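Local coordinates for putative sarcosine dimethylglycine methyltransferase (Galdieria sulphuraria, PDB 2O57), which probably transfers methyl groups from S-adenosylmethionine to sarcosine and dimethylglycine, at residues Lys85-Ala91 against Ser107-Asn112; Asp148-Ile154 against Cys173-Pro179; Thr186-Glu191 against Gly282-Gly288; Tyr242-Lys246 against Leu272-Ile276. The contacts are given in a common frame with arbitrary orientation. Numbering follows the deposited sequence.

Interaction 1 (Lys85-Ala91 against Ser107-Asn112); sequences KGLDLGA and SIDCLN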
# COMPACT_ATOMS: atom_id res chain seq x y z
N LYS A 85 -9.21 9.13 -20.71
CA LYS A 85 -9.14 7.88 -21.46
C LYS A 85 -8.13 6.94 -20.82
O LYS A 85 -6.95 7.28 -20.66
CB LYS A 85 -8.74 8.18 -22.91
CG LYS A 85 -9.02 7.04 -23.85
CD LYS A 85 -10.26 7.30 -24.65
CE LYS A 85 -10.48 6.16 -25.65
NZ LYS A 85 -9.38 6.11 -26.69
N GLY A 86 -8.62 5.76 -20.46
CA GLY A 86 -7.76 4.76 -19.87
C GLY A 86 -7.73 3.50 -20.69
O GLY A 86 -8.63 3.26 -21.53
N LEU A 87 -6.68 2.74 -20.43
CA LEU A 87 -6.40 1.47 -21.06
C LEU A 87 -6.37 0.39 -19.99
O LEU A 87 -5.62 0.50 -18.98
CB LEU A 87 -5.05 1.57 -21.78
CG LEU A 87 -4.51 0.27 -22.36
CD1 LEU A 87 -5.48 -0.32 -23.45
CD2 LEU A 87 -3.07 0.41 -22.85
N ASP A 88 -7.19 -0.65 -20.16
CA ASP A 88 -7.19 -1.75 -19.18
C ASP A 88 -6.43 -2.92 -19.79
O ASP A 88 -6.92 -3.55 -20.73
CB ASP A 88 -8.60 -2.17 -18.75
CG ASP A 88 -8.60 -3.27 -17.67
OD1 ASP A 88 -7.57 -3.95 -17.42
OD2 ASP A 88 -9.67 -3.45 -17.07
N LEU A 89 -5.23 -3.18 -19.25
CA LEU A 89 -4.37 -4.25 -19.73
C LEU A 89 -4.71 -5.55 -19.00
O LEU A 89 -4.48 -5.69 -17.80
CB LEU A 89 -2.89 -3.85 -19.56
CG LEU A 89 -2.32 -2.76 -20.46
CD1 LEU A 89 -0.88 -2.49 -20.11
CD2 LEU A 89 -2.37 -3.19 -21.96
N GLY A 90 -5.30 -6.49 -19.72
CA GLY A 90 -5.69 -7.77 -19.14
C GLY A 90 -7.10 -7.65 -18.58
O GLY A 90 -7.38 -8.10 -17.48
N ALA A 91 -7.99 -7.04 -19.36
CA ALA A 91 -9.30 -6.64 -18.86
C ALA A 91 -10.30 -7.77 -18.48
O ALA A 91 -11.32 -7.50 -17.86
CB ALA A 91 -9.92 -5.68 -19.87
N SER A 107 -13.60 6.96 -20.11
CA SER A 107 -13.70 5.98 -21.18
C SER A 107 -12.56 4.97 -21.05
O SER A 107 -11.43 5.34 -20.71
CB SER A 107 -13.61 6.69 -22.53
OG SER A 107 -14.72 7.58 -22.69
N ILE A 108 -12.85 3.70 -21.32
CA ILE A 108 -11.85 2.64 -21.16
C ILE A 108 -11.73 1.82 -22.44
O ILE A 108 -12.73 1.31 -22.95
CB ILE A 108 -12.24 1.65 -20.01
CG1 ILE A 108 -12.41 2.38 -18.65
CG2 ILE A 108 -11.21 0.51 -19.89
CD1 ILE A 108 -11.12 2.77 -18.00
N ASP A 109 -10.49 1.63 -22.91
CA ASP A 109 -10.22 0.62 -23.93
C ASP A 109 -9.67 -0.60 -23.20
O ASP A 109 -8.68 -0.50 -22.47
CB ASP A 109 -9.19 1.10 -24.94
CG ASP A 109 -9.69 2.25 -25.80
OD1 ASP A 109 -10.91 2.43 -25.95
OD2 ASP A 109 -8.85 2.96 -26.35
N CYS A 110 -10.27 -1.77 -23.46
CA CYS A 110 -9.81 -3.02 -22.86
C CYS A 110 -8.91 -3.72 -23.86
O CYS A 110 -9.26 -3.79 -25.06
CB CYS A 110 -11.02 -3.91 -22.49
SG CYS A 110 -12.11 -3.26 -21.27
N LEU A 111 -7.76 -4.20 -23.40
CA LEU A 111 -6.90 -5.04 -24.23
C LEU A 111 -6.79 -6.39 -23.58
O LEU A 111 -6.43 -6.48 -22.40
CB LEU A 111 -5.51 -4.43 -24.44
CG LEU A 111 -4.61 -5.16 -25.45
CD1 LEU A 111 -5.18 -5.03 -26.85
CD2 LEU A 111 -3.21 -4.53 -25.39
N ASN A 112 -7.13 -7.43 -24.32
CA ASN A 112 -7.18 -8.74 -23.71
C ASN A 112 -6.87 -9.80 -24.77
O ASN A 112 -7.30 -9.64 -25.93
CB ASN A 112 -8.58 -8.95 -23.12
CG ASN A 112 -8.66 -10.05 -22.10
OD1 ASN A 112 -7.95 -10.03 -21.08
ND2 ASN A 112 -9.59 -10.98 -22.30
O HOH W 1 -11.23 4.16 -28.10
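The side chain of L111 lies beside those of L87 and L89. L89 CD2 is 3.8 Å from L111 CD2, and L87 CD1 is 4.2 Å from L111 CB. All three leucines are on one face of the sheet, with K85 and D109. K85 reaches along that face, and K85 NZ forms a salt bridge with D109 OD2 at 3.2 Å. Water 1 bridges the same pair, 3.0 Å from K85 NZ and 2.8 Å from D109 OD1. D109 is also held by T135 and Y151. The backbones form a parallel ladder. G86 N donates to S107 O (2.9 Å), D109 N to G86 O (2.8 Å), D88 N to D109 O (2.8 Å) and L111 N to D88 O (2.9 Å). These are the first two strands of a class I, Rossmann-like methyltransferase fold, joined by helix 95-104 in a beta-alpha-beta crossover. That helix packs on the other face, against D88, I108 and C110. G86 also belongs to this face; a CB there would be tight against I108 CD1. Beyond the strand, G90 N donates to L111 O at 2.9 Å. G90 has positive phi, where a CB would jam against the preceding carbonyl. It opens a glycine-rich turn consistent with the S-adenosylmethionine-binding loop of this family. A91 then folds back, with A91 CB 3.3 Å from C110 CB.

Interaction 2 (Asp148-Ile154 against Cys173-Pro179); sequences DNSYDFI and CARVLKP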
# COMPACT_ATOMS: atom_id res chain seq x y z
N ASP A 148 1.16 6.23 -29.99
CA ASP A 148 1.90 6.85 -28.88
C ASP A 148 1.06 7.94 -28.22
O ASP A 148 0.28 8.60 -28.90
CB ASP A 148 3.18 7.52 -29.36
CG ASP A 148 4.13 6.56 -30.03
OD1 ASP A 148 3.74 5.41 -30.33
OD2 ASP A 148 5.29 6.97 -30.23
N ASN A 149 1.24 8.11 -26.91
CA ASN A 149 0.63 9.20 -26.17
C ASN A 149 -0.88 9.24 -26.28
O ASN A 149 -1.43 10.30 -26.53
CB ASN A 149 1.22 10.54 -26.62
CG ASN A 149 2.70 10.60 -26.48
OD1 ASN A 149 3.23 10.29 -25.41
ND2 ASN A 149 3.40 10.95 -27.57
N SER A 150 -1.53 8.07 -26.13
CA SER A 150 -2.99 7.95 -26.25
C SER A 150 -3.76 8.03 -24.93
O SER A 150 -4.90 8.50 -24.92
CB SER A 150 -3.35 6.59 -26.92
OG SER A 150 -3.19 6.65 -28.33
N TYR A 151 -3.15 7.57 -23.82
CA TYR A 151 -3.91 7.39 -22.59
C TYR A 151 -3.59 8.32 -21.44
O TYR A 151 -2.45 8.55 -21.10
CB TYR A 151 -3.84 5.91 -22.15
CG TYR A 151 -4.47 5.00 -23.19
CD1 TYR A 151 -5.85 4.92 -23.31
CD2 TYR A 151 -3.68 4.29 -24.09
CE1 TYR A 151 -6.45 4.13 -24.27
CE2 TYR A 151 -4.25 3.48 -25.07
CZ TYR A 151 -5.64 3.42 -25.16
OH TYR A 151 -6.24 2.63 -26.12
N ASP A 152 -4.64 8.79 -20.78
CA ASP A 152 -4.46 9.48 -19.52
C ASP A 152 -3.99 8.53 -18.42
O ASP A 152 -3.29 8.95 -17.53
CB ASP A 152 -5.76 10.15 -19.14
CG ASP A 152 -6.18 11.17 -20.16
OD1 ASP A 152 -5.42 12.15 -20.30
OD2 ASP A 152 -7.20 10.97 -20.86
N PHE A 153 -4.39 7.26 -18.50
CA PHE A 153 -4.07 6.28 -17.46
C PHE A 153 -4.17 4.84 -17.98
O PHE A 153 -4.81 4.56 -19.01
CB PHE A 153 -4.95 6.47 -16.19
CG PHE A 153 -6.40 6.14 -16.40
CD1 PHE A 153 -6.88 4.85 -16.14
CD2 PHE A 153 -7.31 7.12 -16.83
CE1 PHE A 153 -8.26 4.54 -16.33
CE2 PHE A 153 -8.67 6.83 -17.02
CZ PHE A 153 -9.14 5.53 -16.75
N ILE A 154 -3.44 3.97 -17.30
CA ILE A 154 -3.45 2.52 -17.50
C ILE A 154 -3.80 1.84 -16.16
O ILE A 154 -3.29 2.21 -15.07
CB ILE A 154 -2.10 1.96 -18.01
CG1 ILE A 154 -1.79 2.52 -19.38
CG2 ILE A 154 -2.10 0.38 -18.02
CD1 ILE A 154 -0.32 2.20 -19.92
N CYS A 173 3.83 0.32 -22.19
CA CYS A 173 3.05 1.15 -21.24
C CYS A 173 3.48 2.62 -21.33
O CYS A 173 2.62 3.52 -21.45
CB CYS A 173 3.13 0.63 -19.81
SG CYS A 173 2.24 -0.96 -19.54
N ALA A 174 4.79 2.86 -21.28
CA ALA A 174 5.29 4.21 -21.35
C ALA A 174 4.98 4.87 -22.70
O ALA A 174 4.54 6.01 -22.73
CB ALA A 174 6.79 4.29 -21.00
N ARG A 175 5.15 4.12 -23.79
CA ARG A 175 4.84 4.62 -25.13
C ARG A 175 3.39 5.12 -25.26
O ARG A 175 3.14 6.20 -25.81
CB ARG A 175 5.09 3.53 -26.20
CG ARG A 175 4.82 4.02 -27.61
CD ARG A 175 5.06 2.94 -28.67
NE ARG A 175 4.10 1.83 -28.58
CZ ARG A 175 2.86 1.87 -29.04
NH1 ARG A 175 2.38 2.99 -29.61
NH2 ARG A 175 2.09 0.79 -28.94
N VAL A 176 2.44 4.34 -24.78
CA VAL A 176 1.05 4.69 -25.00
C VAL A 176 0.47 5.68 -23.99
O VAL A 176 -0.60 6.22 -24.19
CB VAL A 176 0.14 3.44 -25.17
CG1 VAL A 176 0.66 2.57 -26.34
CG2 VAL A 176 -0.01 2.63 -23.83
N LEU A 177 1.18 5.91 -22.89
CA LEU A 177 0.74 6.90 -21.93
C LEU A 177 1.05 8.27 -22.45
O LEU A 177 2.12 8.49 -23.06
CB LEU A 177 1.41 6.71 -20.56
CG LEU A 177 0.79 5.74 -19.57
CD1 LEU A 177 1.75 5.56 -18.37
CD2 LEU A 177 -0.59 6.25 -19.12
N LYS A 178 0.14 9.19 -22.20
CA LYS A 178 0.45 10.61 -22.42
C LYS A 178 1.50 11.05 -21.41
O LYS A 178 1.65 10.45 -20.35
CB LYS A 178 -0.78 11.48 -22.26
CG LYS A 178 -1.90 11.23 -23.29
CD LYS A 178 -2.91 12.37 -23.21
CE LYS A 178 -4.33 11.87 -23.32
NZ LYS A 178 -5.27 13.00 -22.98
N PRO A 179 2.23 12.14 -21.72
CA PRO A 179 3.09 12.73 -20.69
C PRO A 179 2.28 12.99 -19.41
O PRO A 179 1.13 13.46 -19.47
CB PRO A 179 3.52 14.06 -21.33
CG PRO A 179 3.49 13.75 -22.84
CD PRO A 179 2.28 12.88 -23.00
O HOH W 2 5.22 7.88 -26.59
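I154 is the apolar centre. I154 CD1 lies 3.8 Å from C173 CB, 3.9 Å from V176 CG2 and 3.7 Å from L177 CG. Y151 extends this patch, with Y151 CD2 4.0 Å from V176 CG2. Around it, the backbone of 148-154 meets the C-terminal end of helix 166-176. N149 N donates to R175 O at 2.9 Å. V176 O accepts from two successive amides, S150 N at 2.8 Å and Y151 N at 2.9 Å. L177 leaves the helical conformation and pairs with Y151 in a parallel bridge. K178 N then donates to Y151 O at 2.9 Å. Two salt bridges mark the polar edge. D148 OD1 meets R175 NH1 at 2.9 Å, and D152 OD1 meets K178 NZ at 2.8 Å. R175 also pairs with E172, while the other carboxylate oxygen of D152 accepts from the backbone of K85. Water 2 donates to R175 O at 2.8 Å. The contact thus joins the start of strand 151-157 to the end of the helix that leads toward strand 181-190. Strand 151-157 runs between 85-89 and 181-190 in the sheet, and I154 and C173 both touch L89 and M183.

Interaction 3 (Thr186-Glu191 against Gly282-Gly288); sequences TDPMKE and GKLTWGG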
# COMPACT_ATOMS: atom_id res chain seq x y z
N THR A 186 -1.52 -4.05 -10.23
CA THR A 186 -1.40 -5.02 -9.14
C THR A 186 -0.88 -6.32 -9.77
O THR A 186 -1.10 -6.57 -10.96
CB THR A 186 -2.75 -5.30 -8.34
OG1 THR A 186 -3.73 -6.03 -9.14
CG2 THR A 186 -3.34 -4.05 -7.70
N ASP A 187 -0.15 -7.14 -9.00
CA ASP A 187 0.36 -8.40 -9.54
C ASP A 187 0.77 -9.30 -8.40
O ASP A 187 1.49 -8.88 -7.48
CB ASP A 187 1.59 -8.09 -10.42
CG ASP A 187 1.71 -9.03 -11.65
OD1 ASP A 187 0.68 -9.53 -12.15
OD2 ASP A 187 2.85 -9.22 -12.12
N PRO A 188 0.37 -10.58 -8.46
CA PRO A 188 1.05 -11.52 -7.58
C PRO A 188 2.53 -11.50 -7.97
O PRO A 188 2.87 -11.35 -9.18
CB PRO A 188 0.44 -12.87 -7.95
CG PRO A 188 -0.93 -12.52 -8.59
CD PRO A 188 -0.63 -11.23 -9.34
N MSE A 189 3.41 -11.59 -6.98
CA MSE A 189 4.85 -11.46 -7.23
C MSE A 189 5.69 -12.22 -6.23
O MSE A 189 5.16 -12.77 -5.28
CB MSE A 189 5.30 -9.98 -7.37
CG MSE A 189 4.68 -8.92 -6.51
SE MSE A 189 5.25 -7.08 -7.16
CE MSE A 189 3.99 -6.44 -8.25
N LYS A 190 7.00 -12.29 -6.47
CA LYS A 190 7.93 -12.75 -5.47
C LYS A 190 8.43 -11.52 -4.69
O LYS A 190 8.42 -10.38 -5.19
CB LYS A 190 9.10 -13.56 -6.09
CG LYS A 190 10.10 -12.75 -6.96
CD LYS A 190 11.23 -13.65 -7.57
CE LYS A 190 12.48 -12.81 -7.84
NZ LYS A 190 13.51 -13.53 -8.67
N GLU A 191 8.82 -11.76 -3.44
CA GLU A 191 9.51 -10.74 -2.65
C GLU A 191 10.87 -10.41 -3.25
O GLU A 191 11.57 -11.31 -3.75
CB GLU A 191 9.66 -11.23 -1.20
CG GLU A 191 8.33 -11.34 -0.48
CD GLU A 191 7.94 -10.03 0.18
OE1 GLU A 191 8.70 -9.04 0.00
OE2 GLU A 191 6.91 -10.00 0.89
N GLY A 282 7.19 -16.13 3.42
CA GLY A 282 7.82 -14.84 3.11
C GLY A 282 8.55 -14.82 1.79
O GLY A 282 9.42 -13.97 1.58
N LYS A 283 8.20 -15.72 0.86
CA LYS A 283 8.80 -15.72 -0.48
C LYS A 283 7.98 -14.95 -1.53
O LYS A 283 8.52 -14.45 -2.48
CB LYS A 283 9.02 -17.14 -1.01
CG LYS A 283 9.89 -18.02 -0.08
CD LYS A 283 10.29 -19.27 -0.83
CE LYS A 283 11.27 -20.09 -0.02
NZ LYS A 283 10.56 -21.35 0.38
N LEU A 284 6.66 -14.93 -1.35
CA LEU A 284 5.73 -14.40 -2.35
C LEU A 284 4.87 -13.32 -1.74
O LEU A 284 4.59 -13.33 -0.54
CB LEU A 284 4.84 -15.51 -2.89
CG LEU A 284 5.56 -16.74 -3.48
CD1 LEU A 284 4.50 -17.77 -3.94
CD2 LEU A 284 6.42 -16.35 -4.65
N THR A 285 4.43 -12.41 -2.58
CA THR A 285 3.52 -11.34 -2.10
C THR A 285 2.54 -10.90 -3.18
O THR A 285 2.61 -11.36 -4.30
CB THR A 285 4.33 -10.11 -1.53
OG1 THR A 285 3.43 -9.21 -0.90
CG2 THR A 285 5.12 -9.35 -2.62
N TRP A 286 1.60 -10.04 -2.81
CA TRP A 286 0.74 -9.42 -3.81
C TRP A 286 1.13 -7.96 -3.82
O TRP A 286 0.97 -7.28 -2.82
CB TRP A 286 -0.75 -9.61 -3.46
CG TRP A 286 -1.70 -8.94 -4.46
CD1 TRP A 286 -1.74 -9.15 -5.83
CD2 TRP A 286 -2.70 -7.99 -4.17
NE1 TRP A 286 -2.69 -8.35 -6.39
CE2 TRP A 286 -3.33 -7.65 -5.40
CE3 TRP A 286 -3.16 -7.40 -2.98
CZ2 TRP A 286 -4.38 -6.73 -5.48
CZ3 TRP A 286 -4.23 -6.49 -3.06
CH2 TRP A 286 -4.82 -6.16 -4.31
N GLY A 287 1.66 -7.51 -4.95
CA GLY A 287 2.24 -6.17 -5.09
C GLY A 287 1.28 -5.21 -5.73
O GLY A 287 0.42 -5.61 -6.51
N GLY A 288 1.40 -3.93 -5.40
CA GLY A 288 0.60 -2.89 -6.05
C GLY A 288 1.53 -1.72 -6.29
O GLY A 288 2.41 -1.45 -5.46
O HOH W 3 5.94 -12.66 1.65
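T186 packs on the indole of W286, with T186 CB 3.6 Å from W286 CZ2. Both side chains also bond to D158. D187 and G287 form a hydrogen-bonded pair: D187 N to G287 O is 3.0 Å and G287 N to D187 O is 2.9 Å. P188 has no amide hydrogen and sits in a non-hydrogen-bonded pair with W286. P188 CD lies 4.2 Å from W286 CD1. Selenomethionine M189 makes the next bonded pair, M189 N to T285 O and T285 N to M189 O, both 2.8 Å. M189 CE lies 3.6 Å from G287 CA, and a CB on G287 would clash with M189 SE. K190 CB approaches L284 CD2 at 4.1 Å. E191 N donates to K283 O at 2.9 Å, while E191 OE1 bridges to R218 of the second subunit. G282 ends helix 262-280 in a Schellman motif. Strand 284-293 thus enters the sheet antiparallel to 181-190, in the 3-2-1-4-5-7-6 order of class I methyltransferases.

Interaction 4 (Tyr242-Lys246 against Leu272-Ile276); sequences YSKVK and LEHWI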
# COMPACT_ATOMS: atom_id res chain seq x y z
N TYR A 242 -5.84 -16.68 -1.82
CA TYR A 242 -5.67 -18.02 -2.36
C TYR A 242 -6.21 -19.13 -1.46
O TYR A 242 -6.76 -20.10 -1.98
CB TYR A 242 -4.24 -18.23 -2.82
CG TYR A 242 -3.96 -17.42 -4.06
CD1 TYR A 242 -4.80 -17.54 -5.19
CD2 TYR A 242 -2.93 -16.51 -4.11
CE1 TYR A 242 -4.58 -16.78 -6.34
CE2 TYR A 242 -2.70 -15.74 -5.28
CZ TYR A 242 -3.51 -15.88 -6.36
OH TYR A 242 -3.27 -15.14 -7.49
N SER A 243 -6.15 -18.92 -0.13
CA SER A 243 -6.83 -19.82 0.82
C SER A 243 -8.36 -19.84 0.60
O SER A 243 -9.00 -20.91 0.57
CB SER A 243 -6.51 -19.41 2.29
OG SER A 243 -5.13 -19.53 2.53
N LYS A 244 -8.97 -18.65 0.46
CA LYS A 244 -10.41 -18.58 0.20
C LYS A 244 -10.79 -19.17 -1.17
O LYS A 244 -11.82 -19.87 -1.30
CB LYS A 244 -10.89 -17.12 0.25
CG LYS A 244 -10.69 -16.43 1.63
CD LYS A 244 -11.69 -16.89 2.63
CE LYS A 244 -13.06 -16.36 2.28
NZ LYS A 244 -14.07 -16.78 3.26
N VAL A 245 -9.99 -18.90 -2.19
CA VAL A 245 -10.27 -19.50 -3.50
C VAL A 245 -10.18 -21.04 -3.43
O VAL A 245 -11.05 -21.76 -4.01
CB VAL A 245 -9.35 -18.94 -4.60
CG1 VAL A 245 -9.58 -19.73 -5.90
CG2 VAL A 245 -9.64 -17.44 -4.84
N LYS A 246 -9.19 -21.56 -2.71
CA LYS A 246 -9.08 -23.01 -2.55
C LYS A 246 -10.29 -23.60 -1.84
O LYS A 246 -10.75 -24.69 -2.20
CB LYS A 246 -7.78 -23.40 -1.82
CG LYS A 246 -7.51 -24.92 -1.83
CD LYS A 246 -6.11 -25.28 -1.25
CE LYS A 246 -6.12 -25.05 0.22
NZ LYS A 246 -6.82 -26.21 0.89
N LEU A 272 -2.70 -23.50 -6.02
CA LEU A 272 -3.18 -22.63 -4.93
C LEU A 272 -2.34 -22.82 -3.68
O LEU A 272 -1.88 -21.84 -3.07
CB LEU A 272 -4.67 -22.84 -4.64
CG LEU A 272 -5.62 -22.41 -5.81
CD1 LEU A 272 -7.04 -22.89 -5.55
CD2 LEU A 272 -5.56 -20.91 -6.07
N GLU A 273 -2.11 -24.08 -3.31
CA GLU A 273 -1.30 -24.39 -2.12
C GLU A 273 0.10 -23.76 -2.21
O GLU A 273 0.65 -23.33 -1.20
CB GLU A 273 -1.20 -25.90 -1.94
CG GLU A 273 -2.48 -26.53 -1.40
CD GLU A 273 -2.55 -28.05 -1.61
OE1 GLU A 273 -1.60 -28.64 -2.18
OE2 GLU A 273 -3.59 -28.65 -1.25
N HIS A 274 0.67 -23.74 -3.42
CA HIS A 274 2.01 -23.16 -3.63
C HIS A 274 2.01 -21.66 -3.36
O HIS A 274 2.96 -21.14 -2.78
CB HIS A 274 2.53 -23.41 -5.06
CG HIS A 274 3.01 -24.80 -5.30
ND1 HIS A 274 3.75 -25.50 -4.36
CD2 HIS A 274 2.89 -25.62 -6.37
CE1 HIS A 274 4.02 -26.71 -4.84
NE2 HIS A 274 3.52 -26.80 -6.06
N TRP A 275 0.97 -20.95 -3.81
CA TRP A 275 0.88 -19.52 -3.54
C TRP A 275 0.75 -19.29 -2.04
O TRP A 275 1.40 -18.42 -1.51
CB TRP A 275 -0.33 -18.88 -4.24
CG TRP A 275 -0.07 -18.60 -5.70
CD1 TRP A 275 -0.62 -19.25 -6.75
CD2 TRP A 275 0.78 -17.58 -6.25
NE1 TRP A 275 -0.18 -18.71 -7.93
CE2 TRP A 275 0.70 -17.70 -7.66
CE3 TRP A 275 1.60 -16.59 -5.69
CZ2 TRP A 275 1.42 -16.86 -8.53
CZ3 TRP A 275 2.33 -15.75 -6.56
CH2 TRP A 275 2.21 -15.89 -7.96
N ILE A 276 -0.11 -20.06 -1.39
CA ILE A 276 -0.37 -19.91 0.06
C ILE A 276 0.94 -20.16 0.83
O ILE A 276 1.36 -19.33 1.66
CB ILE A 276 -1.49 -20.89 0.54
CG1 ILE A 276 -2.85 -20.52 -0.10
CG2 ILE A 276 -1.59 -20.93 2.10
CD1 ILE A 276 -3.89 -21.69 -0.08
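Helices 235-251 and 262-280 pack as a nearly antiparallel pair beside the sheet. Their short segments cross at -156°, with axes 9.2 Å apart. Y242 takes the m rotamer, which lays its ring against W275, itself also m. The two form an offset stack between the Y242 ring and the five-membered ring of W275. The centroids are 4.5 Å apart and the planes are 23° apart. Y242 CD2 also reaches W275 CB at 3.5 Å. L272 adopts mt and extends its methyls between the helices. L272 CD2 lies 3.6 Å from Y242 CD1, and L272 CD1 lies 4.1 Å from V245 CG1. I276 is also mt; its CB points sideways, yet I276 CG1 meets Y242 CB at 3.8 Å. K246 starts tt and then bends with two p angles, so its aliphatic part rests on the partner helix. K246 CB is 3.8 Å from L272 CD1, and K246 CD is 3.8 Å from E273 CG. The charged ends stay beyond salt-bridge range, with K246 NZ 4.6 Å from E273 OE2.

Interactions 1, 2 and 3 all reach one seven-stranded sheet. Interactions 1 and 2 touch directly, with centres 12 Å apart. D109 OD2 lies 2.6 Å from Y151 OH, and K85 N lies 2.7 Å from D152 OD2; both are probable hydrogen bonds. Interaction 3 lies farther across the sheet, its centre 23 Å from that of interaction 1 and 25 Å from that of interaction 2. Interaction 4 packs on it: P188 CB is 3.5 Å from W275 CH2, and L284 CD1 is 3.6 Å from W275 CE3. The probable cofactor loop starts at G90 in interaction 1. Interaction 4 is remote from that contact, with centres 28 Å apart.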